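Local coordinates for maternal effect protein oskar (Drosophila melanogaster, PDB 5A4A), which binds RNA through this domain, which has an SGNH hydrolase-like fold, and acts in fruit fly germ plasm as an inducer of the germline, at residues A[118-123]-A[153-158]. Sequence-based numbering, arbitrary orientation.
Sequences ILTNLA and KVIDIH
Lys153 O accepts a hydrogen bond from Leu119 N at 2.9 Å, the donor nearly in line with the carbonyl, while the CG of Lys153 rests near Ile118 CG2. Val154 pairs with Leu119 and points to the same sheet face, on which Leu119 meets Ile145 of helix 132-148. Ile155 bonds with both its backbone polar atoms: its N donates to Leu119 O, and its O accepts from Asn121 N at 3.0 Å. On the other face, shared with its bridge partner Thr120, its CD1 lies 3.9 Å from Ile118 CG2, and helix 192-204 packs there through Val201. The parallel bridges Leu119-Val154 and Thr120-Ile155 close the beta-alpha-beta unit of strand 116-120, helix 132-148 and strand 154-155, with 154-155 the last strand in the chain, consistent with the SGNH hydrolase-like fold.

Past the strands, a side chain takes over the pairing. Asn121 CG sits between its backbone N and carbonyl carbon (chi1 64°). Asp156 OD1, close to the Asn121 amide plane but met from above its own carboxylate, accepts Asn121 ND2 at 3.1 Å; Asp156 OD2 bonds to Ser159. Ile157 N and His158 N both hydrogen-bond to Asn121 OD1, from opposite faces of its plane, the first bent (131° at the hydrogen), the second straighter (153°). An alanine in place of Asn121 would probably leave these two N-H groups without their shared acceptor and Asp156 OD1 without its amide donor, letting the 156-158 backbone shift. Finally, the His158 ring brings CD2 edge-on to within 3.1 Å of Leu122 O.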
# COMPACT_ATOMS: atom_id res chain seq x y z
N ILE A 118 1.16 3.41 -10.54
CA ILE A 118 -0.03 2.62 -10.87
C ILE A 118 -0.77 2.43 -9.57
O ILE A 118 -0.25 1.80 -8.63
CB ILE A 118 0.36 1.26 -11.50
CG1 ILE A 118 1.01 1.48 -12.88
CG2 ILE A 118 -0.88 0.37 -11.65
CD1 ILE A 118 1.69 0.23 -13.45
N LEU A 119 -1.96 3.01 -9.46
CA LEU A 119 -2.65 3.04 -8.17
C LEU A 119 -3.57 1.84 -7.97
O LEU A 119 -4.21 1.38 -8.91
CB LEU A 119 -3.48 4.34 -8.01
CG LEU A 119 -2.71 5.67 -7.98
CD1 LEU A 119 -1.52 5.56 -7.06
CD2 LEU A 119 -2.28 6.10 -9.37
N THR A 120 -3.59 1.31 -6.75
CA THR A 120 -4.70 0.46 -6.33
C THR A 120 -5.45 1.26 -5.27
O THR A 120 -4.84 2.04 -4.53
CB THR A 120 -4.23 -0.88 -5.73
OG1 THR A 120 -3.35 -0.62 -4.64
CG2 THR A 120 -3.49 -1.75 -6.77
N ASN A 121 -6.76 1.10 -5.19
CA ASN A 121 -7.49 1.72 -4.10
C ASN A 121 -7.38 0.86 -2.82
O ASN A 121 -6.67 -0.15 -2.81
CB ASN A 121 -8.94 2.08 -4.47
CG ASN A 121 -9.80 0.87 -4.80
OD1 ASN A 121 -9.38 -0.27 -4.63
ND2 ASN A 121 -11.01 1.13 -5.27
N LEU A 122 -8.07 1.25 -1.76
CA LEU A 122 -7.89 0.54 -0.49
C LEU A 122 -8.90 -0.58 -0.32
O LEU A 122 -10.10 -0.38 -0.50
CB LEU A 122 -8.00 1.49 0.69
CG LEU A 122 -7.06 2.69 0.68
CD1 LEU A 122 -7.12 3.42 2.02
CD2 LEU A 122 -5.63 2.21 0.39
N ALA A 123 -8.42 -1.76 0.05
CA ALA A 123 -9.29 -2.84 0.48
C ALA A 123 -10.04 -2.43 1.75
O ALA A 123 -9.55 -1.61 2.53
CB ALA A 123 -8.47 -4.12 0.74
N LYS A 153 -3.35 4.95 -14.27
CA LYS A 153 -4.05 3.68 -14.09
C LYS A 153 -4.50 3.53 -12.64
O LYS A 153 -3.69 3.62 -11.70
CB LYS A 153 -3.15 2.52 -14.52
CG LYS A 153 -3.82 1.16 -14.42
CD LYS A 153 -4.92 1.00 -15.47
CE LYS A 153 -5.44 -0.44 -15.45
NZ LYS A 153 -6.43 -0.68 -16.54
N VAL A 154 -5.80 3.30 -12.45
CA VAL A 154 -6.37 3.09 -11.13
C VAL A 154 -7.08 1.75 -11.07
O VAL A 154 -8.00 1.48 -11.84
CB VAL A 154 -7.36 4.21 -10.76
CG1 VAL A 154 -8.03 3.89 -9.42
CG2 VAL A 154 -6.63 5.56 -10.71
N ILE A 155 -6.64 0.89 -10.15
CA ILE A 155 -7.17 -0.45 -10.03
C ILE A 155 -8.04 -0.58 -8.80
O ILE A 155 -7.59 -0.35 -7.67
CB ILE A 155 -6.00 -1.46 -9.96
CG1 ILE A 155 -5.13 -1.32 -11.21
CG2 ILE A 155 -6.52 -2.89 -9.78
CD1 ILE A 155 -3.84 -2.12 -11.16
N ASP A 156 -9.30 -0.97 -9.01
CA ASP A 156 -10.23 -1.14 -7.90
C ASP A 156 -10.10 -2.54 -7.30
O ASP A 156 -10.65 -3.51 -7.84
CB ASP A 156 -11.66 -0.85 -8.40
CG ASP A 156 -12.75 -1.28 -7.41
OD1 ASP A 156 -12.49 -1.42 -6.20
OD2 ASP A 156 -13.89 -1.49 -7.87
N ILE A 157 -9.35 -2.65 -6.21
CA ILE A 157 -9.27 -3.92 -5.47
C ILE A 157 -10.33 -4.03 -4.37
O ILE A 157 -10.58 -5.12 -3.85
CB ILE A 157 -7.87 -4.19 -4.85
CG1 ILE A 157 -7.51 -3.11 -3.81
CG2 ILE A 157 -6.80 -4.28 -5.94
CD1 ILE A 157 -6.33 -3.52 -2.89
N HIS A 158 -10.90 -2.89 -4.00
CA HIS A 158 -11.92 -2.84 -2.95
C HIS A 158 -13.11 -3.75 -3.27
O HIS A 158 -13.57 -4.52 -2.43
CB HIS A 158 -12.40 -1.40 -2.73
CG HIS A 158 -13.33 -1.24 -1.56
ND1 HIS A 158 -14.70 -1.33 -1.68
CD2 HIS A 158 -13.08 -1.01 -0.25
CE1 HIS A 158 -15.26 -1.15 -0.50
NE2 HIS A 158 -14.30 -0.96 0.39